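Local atomic coordinates of putative uncharacterized protein (Streptococcus suis, PDB entry 4XZ7), a protein that has transglutaminase activity and acts as a virulence factor that counters phagocytosis, the present chain being the part that carries its transglutaminase-like domain. Residues T228-E233 with K261-G266; D196-L201 with A255-Q260; N100-L105 with Y159-T164; G88-H93 with K120-L125; Q368-L373 with S381-D386. All coordinates share one frame; numbering follows the deposited sequence.

Contact 1 (T228-E233 with K261-G266); sequences TTYDWE and KAMCVG
T229 O is gripped twice by the opposing segment. A262 N donates to T229 O at 2.9 Å, and K261 CA lies 3.2 Å from T229 O in a CA-H...O contact. The next step reverses the roles: D231 N donates to A262 O at 3.0 Å, while Y230 CA brings a second CA-H...O contact to that oxygen. Together these bonds define a parallel two-stranded ladder, T229 bridged with K261 and Y230 with A262, and each strand leads directly into a helix, with D231 and M263 at the N-cap positions. C264 therefore opens helix 264-277, and its side chain touches H295 of strand 294-302. This is consistent with the cysteine-led helix against a sheet that marks the active site of the papain-like transglutaminase fold. Beside the start of this helix the Y230 ring comes close, its CG anti to the backbone N (chi1 -161°); CE1 of Y230 lies 3.6 Å from M263 CA, and the hydroxyl end packs near C264 N and CB. On the other face of the ladder T229 and K261 run side by side, T229 CG2 being 3.9 Å from K261 CG. The lysine continues extended and lays CE of K261 3.7 Å from D231 CG. Its NZ stays 4.2 Å from D231 OD1, beyond a salt bridge, and that same carboxylate oxygen caps A234 N. T228 CG2 packs against K261 N, whereas T228 OG1 is bonded to V224 O.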
# COMPACT_ATOMS: atom_id res chain seq x y z
N THR B 228 -0.46 23.58 13.42
CA THR B 228 -0.21 22.46 12.54
C THR B 228 1.28 22.28 12.33
O THR B 228 1.96 23.24 12.01
CB THR B 228 -0.89 22.67 11.21
OG1 THR B 228 -2.24 23.09 11.44
CG2 THR B 228 -0.85 21.40 10.38
N THR B 229 1.79 21.07 12.50
CA THR B 229 3.21 20.82 12.24
C THR B 229 3.50 20.79 10.74
O THR B 229 2.79 20.13 9.98
CB THR B 229 3.64 19.48 12.88
OG1 THR B 229 3.60 19.61 14.30
CG2 THR B 229 5.04 19.10 12.44
N TYR B 230 4.50 21.54 10.29
CA TYR B 230 5.01 21.36 8.93
C TYR B 230 5.89 20.10 8.85
O TYR B 230 6.81 19.91 9.65
CB TYR B 230 5.82 22.58 8.45
CG TYR B 230 5.92 22.59 6.94
CD1 TYR B 230 4.83 22.98 6.17
CD2 TYR B 230 7.06 22.13 6.28
CE1 TYR B 230 4.87 22.96 4.79
CE2 TYR B 230 7.11 22.09 4.88
CZ TYR B 230 6.01 22.52 4.15
OH TYR B 230 6.01 22.51 2.77
N ASP B 231 5.62 19.24 7.88
CA ASP B 231 6.32 17.96 7.83
C ASP B 231 7.66 18.12 7.14
O ASP B 231 7.80 17.81 5.96
CB ASP B 231 5.48 16.90 7.12
CG ASP B 231 6.04 15.49 7.31
OD1 ASP B 231 7.21 15.36 7.72
OD2 ASP B 231 5.32 14.51 7.05
N TRP B 232 8.66 18.59 7.90
CA TRP B 232 9.99 18.81 7.36
C TRP B 232 10.59 17.58 6.63
O TRP B 232 11.15 17.72 5.54
CB TRP B 232 10.92 19.30 8.49
CG TRP B 232 10.39 20.56 9.11
CD1 TRP B 232 9.86 20.71 10.36
CD2 TRP B 232 10.29 21.83 8.47
NE1 TRP B 232 9.46 22.01 10.55
CE2 TRP B 232 9.71 22.72 9.40
CE3 TRP B 232 10.65 22.31 7.20
CZ2 TRP B 232 9.47 24.05 9.10
CZ3 TRP B 232 10.42 23.65 6.91
CH2 TRP B 232 9.83 24.50 7.85
N GLU B 233 10.46 16.40 7.22
CA GLU B 233 11.00 15.16 6.63
C GLU B 233 10.40 14.84 5.26
O GLU B 233 11.12 14.56 4.29
CB GLU B 233 10.74 13.98 7.56
CG GLU B 233 11.49 14.04 8.86
CD GLU B 233 12.70 13.14 8.84
OE1 GLU B 233 13.84 13.67 8.83
OE2 GLU B 233 12.51 11.90 8.82
N LYS B 261 -0.57 17.60 10.74
CA LYS B 261 0.78 17.60 10.23
C LYS B 261 0.64 17.60 8.73
O LYS B 261 -0.05 16.74 8.16
CB LYS B 261 1.56 16.38 10.72
CG LYS B 261 3.06 16.40 10.43
CD LYS B 261 3.68 15.12 10.99
CE LYS B 261 5.19 15.12 10.93
NZ LYS B 261 5.68 13.76 11.25
N ALA B 262 1.28 18.57 8.08
CA ALA B 262 0.95 18.81 6.68
C ALA B 262 2.08 19.51 5.93
O ALA B 262 3.02 20.05 6.54
CB ALA B 262 -0.34 19.63 6.58
N MET B 263 1.99 19.46 4.63
CA MET B 263 2.80 20.22 3.74
C MET B 263 1.97 21.22 2.99
O MET B 263 0.82 21.32 3.24
CB MET B 263 3.51 19.31 2.79
CG MET B 263 4.67 18.67 3.44
SD MET B 263 5.34 17.27 2.63
CE MET B 263 5.64 17.80 0.99
N CYS B 264 2.59 21.93 2.07
CA CYS B 264 1.99 23.06 1.39
C CYS B 264 0.61 22.84 0.77
O CYS B 264 -0.25 23.63 0.96
CB CYS B 264 2.96 23.74 0.40
SG CYS B 264 3.44 22.79 -1.04
N VAL B 265 0.44 21.75 0.04
CA VAL B 265 -0.83 21.46 -0.55
C VAL B 265 -1.86 21.24 0.53
O VAL B 265 -2.93 21.74 0.41
CB VAL B 265 -0.78 20.28 -1.54
CG1 VAL B 265 -2.18 19.94 -2.01
CG2 VAL B 265 0.08 20.64 -2.73
N GLY B 266 -1.51 20.55 1.59
CA GLY B 266 -2.44 20.39 2.70
C GLY B 266 -2.90 21.71 3.28
O GLY B 266 -4.10 22.01 3.31

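Contact 2 (D196-L201 with A255-Q260); sequences DLIHKL and AVTERQ
T257 CG2 is the methyl on which the first shell converges: I198 CG1 lies 3.7 Å from T257 CG2, L197 CB sits 3.9 Å from the same T257 CG2, and L201 CD1 is 4.1 Å from it. This methyl is anti to its own carbonyl carbon, while OG1 occupies the position between the backbone N and the carbonyl carbon (chi1 42°). The threonine thus presents carbon to the three aliphatic side chains. L201 CD1 also meets V256 CG2 at 3.8 Å, and L197 CD2 comes to 4.0 Å from E258 CG, the latter two side chains crossing at about a right angle. All of this is apolar packing between residues 196-201 of helix 188-205 and the short, weakly bonded helix 255-259, which contains a wider pi-type turn. The axes of the two segments approach to 9.6 Å and cross nearly at a right angle (98°), and 217 Å² is buried between the segments, both sides summed. Further out, two side chains of 255-259 have polar partners on helix 188-205: T257 OG1 is hydrogen-bonded to N194 OD1, and E258 OE1 forms a salt bridge with R190 NH2. Behind the first shell, I198 rests on R273 and A274 of helix 264-277, V256 touches T270 of that helix and V224 of helix 213-227, and L201 also packs on F220 and Y223.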
# COMPACT_ATOMS: atom_id res chain seq x y z
N ASP B 196 -16.50 19.77 9.39
CA ASP B 196 -16.71 20.21 10.77
C ASP B 196 -15.39 20.59 11.42
O ASP B 196 -15.30 21.62 12.07
CB ASP B 196 -17.41 19.14 11.60
CG ASP B 196 -17.90 19.69 12.93
OD1 ASP B 196 -18.87 20.49 12.93
OD2 ASP B 196 -17.30 19.33 13.97
N LEU B 197 -14.37 19.75 11.23
CA LEU B 197 -13.02 20.07 11.70
C LEU B 197 -12.52 21.44 11.20
O LEU B 197 -11.90 22.20 11.95
CB LEU B 197 -12.05 18.97 11.27
CG LEU B 197 -11.63 17.90 12.28
CD1 LEU B 197 -12.56 17.81 13.45
CD2 LEU B 197 -11.52 16.54 11.60
N ILE B 198 -12.82 21.75 9.94
CA ILE B 198 -12.44 23.03 9.36
C ILE B 198 -13.19 24.17 10.02
O ILE B 198 -12.60 25.20 10.36
CB ILE B 198 -12.70 23.06 7.85
CG1 ILE B 198 -11.80 22.04 7.15
CG2 ILE B 198 -12.44 24.44 7.29
CD1 ILE B 198 -12.18 21.82 5.73
N HIS B 199 -14.50 23.97 10.20
CA HIS B 199 -15.35 24.94 10.90
C HIS B 199 -14.76 25.26 12.27
O HIS B 199 -14.66 26.42 12.66
CB HIS B 199 -16.78 24.40 11.04
CG HIS B 199 -17.82 25.46 11.19
ND1 HIS B 199 -17.89 26.29 12.28
CD2 HIS B 199 -18.85 25.81 10.38
CE1 HIS B 199 -18.91 27.12 12.14
NE2 HIS B 199 -19.52 26.84 11.00
N LYS B 200 -14.35 24.22 12.99
CA LYS B 200 -13.74 24.42 14.30
C LYS B 200 -12.42 25.18 14.20
O LYS B 200 -12.12 26.01 15.07
CB LYS B 200 -13.53 23.08 15.00
CG LYS B 200 -14.76 22.60 15.75
CD LYS B 200 -14.62 21.15 16.21
CE LYS B 200 -15.89 20.69 16.92
NZ LYS B 200 -15.81 19.26 17.30
N LEU B 201 -11.63 24.92 13.16
CA LEU B 201 -10.41 25.73 12.98
C LEU B 201 -10.79 27.20 12.77
O LEU B 201 -10.12 28.10 13.27
CB LEU B 201 -9.56 25.24 11.80
CG LEU B 201 -8.90 23.87 11.93
CD1 LEU B 201 -8.19 23.49 10.64
CD2 LEU B 201 -7.92 23.86 13.10
N ALA B 255 -4.96 16.29 6.12
CA ALA B 255 -3.64 16.52 6.67
C ALA B 255 -3.63 17.54 7.83
O ALA B 255 -3.09 17.25 8.90
CB ALA B 255 -2.69 16.96 5.58
N VAL B 256 -4.19 18.73 7.65
CA VAL B 256 -4.08 19.65 8.78
C VAL B 256 -5.22 19.42 9.77
O VAL B 256 -5.07 19.70 10.96
CB VAL B 256 -4.00 21.15 8.34
CG1 VAL B 256 -3.96 21.31 6.83
CG2 VAL B 256 -5.06 22.04 9.03
N THR B 257 -6.32 18.84 9.31
CA THR B 257 -7.50 18.69 10.15
C THR B 257 -7.42 17.47 11.08
O THR B 257 -7.60 17.61 12.28
CB THR B 257 -8.76 18.59 9.29
OG1 THR B 257 -8.52 17.74 8.16
CG2 THR B 257 -9.19 19.97 8.82
N GLU B 258 -7.18 16.29 10.51
CA GLU B 258 -7.06 15.05 11.28
C GLU B 258 -5.65 14.79 11.78
O GLU B 258 -5.42 14.47 12.95
CB GLU B 258 -7.51 13.86 10.43
CG GLU B 258 -8.96 13.97 9.99
CD GLU B 258 -9.46 12.72 9.29
OE1 GLU B 258 -8.67 11.77 9.06
OE2 GLU B 258 -10.66 12.68 8.97
N ARG B 259 -4.70 14.89 10.86
CA ARG B 259 -3.33 14.50 11.16
C ARG B 259 -2.59 15.60 11.93
O ARG B 259 -1.65 15.32 12.68
CB ARG B 259 -2.62 14.17 9.86
CG ARG B 259 -1.23 13.60 9.97
CD ARG B 259 -0.80 13.25 8.58
NE ARG B 259 0.49 12.57 8.52
CZ ARG B 259 1.58 13.09 7.98
NH1 ARG B 259 1.54 14.32 7.46
NH2 ARG B 259 2.71 12.39 7.94
N GLN B 260 -2.99 16.85 11.70
CA GLN B 260 -2.36 18.03 12.30
C GLN B 260 -0.89 18.16 11.90
O GLN B 260 -0.08 18.77 12.60
CB GLN B 260 -2.51 17.99 13.82
CG GLN B 260 -3.94 17.79 14.30
CD GLN B 260 -4.10 18.05 15.78
OE1 GLN B 260 -3.62 17.29 16.61
NE2 GLN B 260 -4.77 19.15 16.11

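Contact 3 (N100-L105 with Y159-T164); sequences NQMREL and YSHGLT
M102 lays its thioether against the rim of the H161 ring and across L163. CE of M102 is 3.8 Å from H161 CE1, and M102 SD lies 5.1 Å from the ring centroid, 86° off the ring normal. This is a Met-aromatic contact at the edge, near the ring plane. The two side chains slide past each other in opposite directions. M102 gets there by folding back: the bend at chi2 (-52°) sets SD of M102 3.8 Å from L163 CD1, and the bend at chi3 turns CE to H161 CE1. The same leucine methyl touches Q101 CG at 4.1 Å, so L163 is met by two successive residues, one at the end of the helix and the other just after it. The imidazole is held on both nitrogens. H161 ND1 donates to G162 O at 2.7 Å, with that oxygen only 3° out of the ring plane, and H161 NE2 is hydrogen-bonded to Y98 OH of helix 95-101, the helix that also supplies Q101. These two bonds fix the rotation of the ring and thereby the edge it offers to sulfur. Q101 OE1, away from the apolar contact, binds R106 NH2. In the fold, the end of helix 95-101 settles on strand 157-167, which pairs with strand 121-124, where I122 touches both Q101 and H161; K134 and R135 of helix 132-140 lie against M102 and H161, respectively, and F376 of the second subunit packs on E104 and L105.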
# COMPACT_ATOMS: atom_id res chain seq x y z
N ASN B 100 -0.01 -34.94 9.51
CA ASN B 100 -0.61 -34.76 8.20
C ASN B 100 -0.59 -33.29 7.80
O ASN B 100 -0.24 -32.93 6.68
CB ASN B 100 -2.05 -35.28 8.18
CG ASN B 100 -2.12 -36.78 8.36
OD1 ASN B 100 -1.18 -37.51 8.03
ND2 ASN B 100 -3.25 -37.25 8.88
N GLN B 101 -0.95 -32.44 8.76
CA GLN B 101 -1.12 -31.02 8.50
C GLN B 101 0.19 -30.28 8.18
O GLN B 101 0.20 -29.31 7.42
CB GLN B 101 -1.82 -30.39 9.70
CG GLN B 101 -2.73 -29.25 9.36
CD GLN B 101 -4.13 -29.71 9.09
OE1 GLN B 101 -4.91 -29.01 8.46
NE2 GLN B 101 -4.47 -30.90 9.58
N MET B 102 1.29 -30.74 8.78
CA MET B 102 2.59 -30.10 8.62
C MET B 102 3.49 -30.78 7.58
O MET B 102 4.68 -30.46 7.47
CB MET B 102 3.33 -30.06 9.98
CG MET B 102 2.57 -29.36 11.09
SD MET B 102 2.04 -27.71 10.61
CE MET B 102 3.62 -26.97 10.22
N ARG B 103 2.95 -31.73 6.82
CA ARG B 103 3.76 -32.50 5.87
C ARG B 103 4.37 -31.61 4.78
O ARG B 103 5.52 -31.78 4.37
CB ARG B 103 2.94 -33.61 5.23
CG ARG B 103 3.79 -34.68 4.57
CD ARG B 103 2.94 -35.81 3.99
NE ARG B 103 1.85 -36.20 4.88
CZ ARG B 103 2.01 -36.93 5.98
NH1 ARG B 103 0.95 -37.24 6.72
NH2 ARG B 103 3.21 -37.34 6.36
N GLU B 104 3.56 -30.68 4.31
CA GLU B 104 3.95 -29.80 3.22
C GLU B 104 3.72 -28.39 3.70
O GLU B 104 2.73 -28.13 4.39
CB GLU B 104 3.14 -30.13 1.95
CG GLU B 104 3.17 -29.09 0.83
CD GLU B 104 2.54 -29.61 -0.47
OE1 GLU B 104 1.93 -28.81 -1.23
OE2 GLU B 104 2.67 -30.83 -0.75
N LEU B 105 4.63 -27.48 3.39
CA LEU B 105 4.40 -26.07 3.69
C LEU B 105 3.04 -25.65 3.14
O LEU B 105 2.69 -26.01 2.02
CB LEU B 105 5.49 -25.19 3.08
CG LEU B 105 6.94 -25.29 3.54
CD1 LEU B 105 7.67 -24.10 2.94
CD2 LEU B 105 7.05 -25.27 5.06
N TYR B 159 -0.89 -25.58 22.92
CA TYR B 159 0.32 -25.16 22.21
C TYR B 159 -0.07 -24.68 20.83
O TYR B 159 -1.01 -25.19 20.25
CB TYR B 159 1.32 -26.32 22.06
CG TYR B 159 1.79 -26.90 23.39
CD1 TYR B 159 2.97 -26.49 23.97
CD2 TYR B 159 1.03 -27.88 24.05
CE1 TYR B 159 3.40 -27.02 25.16
CE2 TYR B 159 1.45 -28.41 25.24
CZ TYR B 159 2.63 -27.98 25.79
OH TYR B 159 3.05 -28.51 26.99
N SER B 160 0.69 -23.73 20.29
CA SER B 160 0.30 -23.02 19.07
C SER B 160 1.52 -22.67 18.25
O SER B 160 2.56 -22.33 18.80
CB SER B 160 -0.44 -21.71 19.42
OG SER B 160 -1.65 -21.94 20.11
N HIS B 161 1.39 -22.69 16.93
CA HIS B 161 2.42 -22.06 16.10
C HIS B 161 1.86 -21.84 14.69
O HIS B 161 0.77 -22.31 14.37
CB HIS B 161 3.72 -22.89 16.06
CG HIS B 161 3.57 -24.25 15.43
ND1 HIS B 161 3.24 -24.42 14.10
CD2 HIS B 161 3.75 -25.50 15.93
CE1 HIS B 161 3.20 -25.72 13.81
NE2 HIS B 161 3.49 -26.40 14.91
N GLY B 162 2.61 -21.12 13.87
CA GLY B 162 2.18 -20.80 12.53
C GLY B 162 1.82 -22.03 11.74
O GLY B 162 2.47 -23.07 11.85
N LEU B 163 0.75 -21.92 10.96
CA LEU B 163 0.36 -22.96 10.03
C LEU B 163 0.70 -22.52 8.60
O LEU B 163 1.31 -23.27 7.86
CB LEU B 163 -1.14 -23.29 10.14
CG LEU B 163 -1.65 -24.36 9.17
CD1 LEU B 163 -0.80 -25.63 9.24
CD2 LEU B 163 -3.10 -24.69 9.46
N THR B 164 0.31 -21.30 8.23
CA THR B 164 0.63 -20.80 6.89
C THR B 164 1.98 -20.09 6.88
O THR B 164 2.39 -19.48 7.87
CB THR B 164 -0.43 -19.82 6.37
OG1 THR B 164 -0.53 -18.74 7.29
CG2 THR B 164 -1.81 -20.49 6.22

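Contact 4 (G88-H93 with K120-L125); sequences GDVIAH and KRIHAL
D89 carries CG anti to its carbonyl carbon (chi1 -77°), H123 places its own CG likewise, and chi2 of H123 (-88°) then turns the ring so that NE2 faces D89. The pair sits at the start of a parallel pairing of strands 90-91 and 121-124 within a mixed sheet, V90 bridged with I122 and I91 with H123. H123 NE2 donates to D89 OD2 at 2.7 Å; the oxygen is met on its anti side but well out of the carboxylate plane, while OD2 lies near the ring plane, the two planes being 42° apart. The second oxygen, D89 OD1, accepts R121 N at 2.8 Å from well above the carboxylate plane, so one buried aspartate fastens both a backbone and a side chain. H123 ND1 is bonded in turn to S160 OG, which fixes the ring at both nitrogens. On this same side as D89 and H123, R121 makes a cation-pi contact with F43. The backbone ladder continues with V90 N to R121 O, H123 N to V90 O and A92 N to H123 O. On the opposite face V90 CG2 packs 3.8 Å from I122 CG1. Beyond the last bridge a water joins the segments, donating to A92 O at 2.6 Å and accepting from L125 N at 3.0 Å.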
# COMPACT_ATOMS: atom_id res chain seq x y z
N GLY B 88 -9.73 -18.80 10.82
CA GLY B 88 -9.13 -19.78 9.91
C GLY B 88 -8.15 -20.78 10.54
O GLY B 88 -7.61 -21.65 9.86
N ASP B 89 -7.91 -20.65 11.85
CA ASP B 89 -6.98 -21.54 12.55
C ASP B 89 -7.49 -22.96 12.59
O ASP B 89 -8.68 -23.19 12.51
CB ASP B 89 -6.74 -21.05 13.99
CG ASP B 89 -5.81 -19.88 14.06
OD1 ASP B 89 -5.49 -19.29 13.00
OD2 ASP B 89 -5.38 -19.55 15.19
N VAL B 90 -6.59 -23.92 12.75
CA VAL B 90 -7.06 -25.28 12.96
C VAL B 90 -6.54 -25.89 14.27
O VAL B 90 -5.46 -25.55 14.78
CB VAL B 90 -6.70 -26.21 11.76
CG1 VAL B 90 -6.58 -25.39 10.46
CG2 VAL B 90 -5.46 -27.01 12.04
N ILE B 91 -7.35 -26.77 14.83
CA ILE B 91 -6.96 -27.51 16.02
C ILE B 91 -6.70 -28.97 15.66
O ILE B 91 -7.59 -29.65 15.19
CB ILE B 91 -8.03 -27.44 17.09
CG1 ILE B 91 -8.18 -25.99 17.58
CG2 ILE B 91 -7.69 -28.42 18.23
CD1 ILE B 91 -9.17 -25.82 18.69
N ALA B 92 -5.47 -29.43 15.86
CA ALA B 92 -5.13 -30.82 15.56
C ALA B 92 -5.77 -31.74 16.59
O ALA B 92 -5.63 -31.52 17.79
CB ALA B 92 -3.63 -31.03 15.53
N HIS B 93 -6.44 -32.77 16.10
CA HIS B 93 -7.19 -33.67 16.97
C HIS B 93 -6.27 -34.62 17.70
O HIS B 93 -6.43 -34.85 18.89
CB HIS B 93 -8.22 -34.44 16.14
CG HIS B 93 -9.13 -33.55 15.36
ND1 HIS B 93 -9.51 -32.30 15.80
CD2 HIS B 93 -9.72 -33.71 14.15
CE1 HIS B 93 -10.31 -31.74 14.91
NE2 HIS B 93 -10.45 -32.58 13.89
N LYS B 120 -2.45 -17.93 9.46
CA LYS B 120 -3.20 -18.90 10.25
C LYS B 120 -2.29 -19.65 11.23
O LYS B 120 -1.07 -19.78 11.01
CB LYS B 120 -3.91 -19.90 9.34
CG LYS B 120 -4.85 -19.24 8.34
CD LYS B 120 -5.69 -18.15 9.01
CE LYS B 120 -6.37 -17.22 8.01
NZ LYS B 120 -7.38 -17.93 7.17
N ARG B 121 -2.88 -20.15 12.31
CA ARG B 121 -2.13 -20.92 13.29
C ARG B 121 -2.73 -22.32 13.45
O ARG B 121 -3.88 -22.57 13.09
CB ARG B 121 -2.08 -20.17 14.64
CG ARG B 121 -1.30 -18.88 14.56
CD ARG B 121 -1.38 -18.00 15.81
NE ARG B 121 -1.07 -16.61 15.47
CZ ARG B 121 -0.01 -15.95 15.92
NH1 ARG B 121 0.83 -16.54 16.76
NH2 ARG B 121 0.20 -14.70 15.54
N ILE B 122 -1.92 -23.25 13.97
CA ILE B 122 -2.42 -24.58 14.32
C ILE B 122 -2.18 -24.75 15.82
O ILE B 122 -1.19 -24.22 16.36
CB ILE B 122 -1.72 -25.71 13.49
CG1 ILE B 122 -2.16 -27.10 13.93
CG2 ILE B 122 -0.19 -25.62 13.60
CD1 ILE B 122 -1.86 -28.15 12.89
N HIS B 123 -3.10 -25.44 16.48
CA HIS B 123 -3.04 -25.60 17.93
C HIS B 123 -3.25 -27.06 18.33
O HIS B 123 -3.84 -27.84 17.60
CB HIS B 123 -4.09 -24.73 18.63
CG HIS B 123 -4.26 -23.37 18.03
ND1 HIS B 123 -3.51 -22.28 18.41
CD2 HIS B 123 -5.12 -22.92 17.08
CE1 HIS B 123 -3.89 -21.22 17.72
NE2 HIS B 123 -4.87 -21.58 16.90
N ALA B 124 -2.78 -27.42 19.51
CA ALA B 124 -2.92 -28.80 19.94
C ALA B 124 -2.76 -28.91 21.44
O ALA B 124 -2.06 -28.10 22.05
CB ALA B 124 -1.90 -29.69 19.22
N LEU B 125 -3.42 -29.90 22.04
CA LEU B 125 -3.31 -30.14 23.47
C LEU B 125 -2.05 -30.92 23.83
O LEU B 125 -1.75 -31.16 25.00
CB LEU B 125 -4.54 -30.88 23.99
CG LEU B 125 -5.82 -30.03 23.93
CD1 LEU B 125 -7.02 -30.90 24.27
CD2 LEU B 125 -5.75 -28.83 24.86
O HOH W 1 -5.26 -31.58 20.37

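Contact 5 (Q368-L373 with S381-D386); sequences QKTADL and SLVGLD
T370 and V383 meet with their side chains crossing at about a right angle, T370 OG1 lying 3.3 Å from V383 CG2. The threonine hydroxyl stands between its backbone N and carbonyl carbon (chi1 72°), and from there it also reaches a water at 2.8 Å from OG1. That water accepts A371 N and donates to G384 O at 3.2 Å, so it links the two loop segments where their own polar atoms do not pair directly. G384 O has a second donor: S381, with OG anti to its backbone N (chi1 168°), gives its hydroxyl hydrogen to G384 O at 2.7 Å. A weak bond from V383 N also reaches S381 OG, and G384 has positive phi (74°). A371 CB points toward these residues, 3.6 Å from G384 O and 3.9 Å from L385 CD1, with S381 CB also beside it. K369 CD lies 3.5 Å from L385 O, and the bend at chi4 carries NZ to D372 OD2 in a salt bridge. D372 OD1 has a further partner in K378 NZ. The contact closes a loop after helix 359-365, and L382 packs on H199 and I202 of helix 188-205. Chemically, it consists of apolar contacts around A371 CB and V383 CG2, the K369 chain, and one bridging water; K369 makes its salt bridge with D372 of its own segment, so no ion pair joins the two segments, and packing and the water do.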
# COMPACT_ATOMS: atom_id res chain seq x y z
N GLN B 368 -19.62 33.93 -8.60
CA GLN B 368 -20.54 32.88 -8.16
C GLN B 368 -21.04 33.18 -6.76
O GLN B 368 -20.40 33.93 -6.02
CB GLN B 368 -19.87 31.50 -8.19
CG GLN B 368 -19.26 31.13 -9.53
CD GLN B 368 -20.27 31.18 -10.66
OE1 GLN B 368 -21.32 30.54 -10.60
NE2 GLN B 368 -19.96 31.95 -11.70
N LYS B 369 -22.19 32.61 -6.39
CA LYS B 369 -22.58 32.56 -4.98
C LYS B 369 -21.51 31.75 -4.27
O LYS B 369 -21.19 30.65 -4.72
CB LYS B 369 -23.95 31.92 -4.79
CG LYS B 369 -25.09 32.58 -5.56
CD LYS B 369 -26.44 32.00 -5.17
CE LYS B 369 -27.45 32.11 -6.30
NZ LYS B 369 -27.01 31.35 -7.51
N THR B 370 -20.96 32.26 -3.18
CA THR B 370 -19.85 31.58 -2.52
C THR B 370 -20.21 30.18 -2.01
O THR B 370 -19.37 29.28 -2.01
CB THR B 370 -19.28 32.42 -1.35
OG1 THR B 370 -20.20 32.42 -0.25
CG2 THR B 370 -19.00 33.84 -1.80
N ALA B 371 -21.46 29.98 -1.59
CA ALA B 371 -21.85 28.67 -1.08
C ALA B 371 -21.84 27.62 -2.20
O ALA B 371 -21.51 26.45 -1.97
CB ALA B 371 -23.20 28.73 -0.44
N ASP B 372 -22.19 28.05 -3.41
CA ASP B 372 -22.06 27.20 -4.60
C ASP B 372 -20.63 26.74 -4.80
O ASP B 372 -20.39 25.61 -5.22
CB ASP B 372 -22.54 27.94 -5.86
CG ASP B 372 -24.04 28.05 -5.93
OD1 ASP B 372 -24.71 27.23 -5.27
OD2 ASP B 372 -24.53 28.96 -6.64
N LEU B 373 -19.67 27.62 -4.49
CA LEU B 373 -18.26 27.29 -4.67
C LEU B 373 -17.84 26.09 -3.80
O LEU B 373 -16.82 25.45 -4.06
CB LEU B 373 -17.38 28.50 -4.35
CG LEU B 373 -17.52 29.75 -5.23
CD1 LEU B 373 -16.44 30.77 -4.88
CD2 LEU B 373 -17.49 29.41 -6.71
N SER B 381 -21.51 26.82 4.94
CA SER B 381 -21.23 28.22 4.61
C SER B 381 -21.62 29.14 5.77
O SER B 381 -22.67 28.96 6.38
CB SER B 381 -21.96 28.64 3.34
OG SER B 381 -21.92 30.04 3.14
N LEU B 382 -20.76 30.10 6.06
CA LEU B 382 -20.95 30.99 7.21
C LEU B 382 -21.52 32.32 6.78
O LEU B 382 -21.68 33.23 7.59
CB LEU B 382 -19.62 31.20 7.93
CG LEU B 382 -18.97 29.90 8.41
CD1 LEU B 382 -17.53 29.83 7.93
CD2 LEU B 382 -19.06 29.83 9.92
N VAL B 383 -21.81 32.43 5.49
CA VAL B 383 -22.33 33.67 4.93
C VAL B 383 -23.63 33.39 4.19
O VAL B 383 -24.01 34.13 3.28
CB VAL B 383 -21.31 34.33 3.99
CG1 VAL B 383 -20.10 34.83 4.78
CG2 VAL B 383 -20.88 33.36 2.89
N GLY B 384 -24.31 32.32 4.57
CA GLY B 384 -25.56 31.94 3.93
C GLY B 384 -25.34 31.36 2.55
O GLY B 384 -24.21 31.06 2.15
N LEU B 385 -26.43 31.22 1.80
CA LEU B 385 -26.40 30.52 0.52
C LEU B 385 -26.50 31.48 -0.67
O LEU B 385 -26.48 31.04 -1.82
CB LEU B 385 -27.53 29.49 0.45
CG LEU B 385 -27.62 28.40 1.52
CD1 LEU B 385 -26.26 27.79 1.81
CD2 LEU B 385 -28.28 28.89 2.81
N ASP B 386 -26.59 32.78 -0.39
CA ASP B 386 -26.85 33.75 -1.45
C ASP B 386 -25.81 34.84 -1.61
O ASP B 386 -25.95 35.71 -2.48
CB ASP B 386 -28.21 34.41 -1.20
CG ASP B 386 -29.35 33.43 -1.33
OD1 ASP B 386 -29.34 32.63 -2.29
OD2 ASP B 386 -30.24 33.46 -0.45
O HOH W 2 -22.96 32.10 -0.55

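How the contacts relate
Contacts 3 and 4 form one unit, their centres 8 Å apart, because strands 157-167 and 121-124 are neighbours in a sheet; L163 N bonds K120 O at 2.8 Å. Contacts 1 and 2 form a second unit, centres 13 Å apart, joined by T229 N to Q260 O at 3.0 Å and by K261 N to A255 O. The centres of contacts 1 and 3 are about 47 Å apart, and contact 1 lies on the opposite side of the chain's centre from contacts 3 and 4. Contact 5 touches contact 2 through L382, their centres 20 Å apart, and the centre of contact 5 is 29 Å from that of contact 1, which bears C264 near the presumed active site.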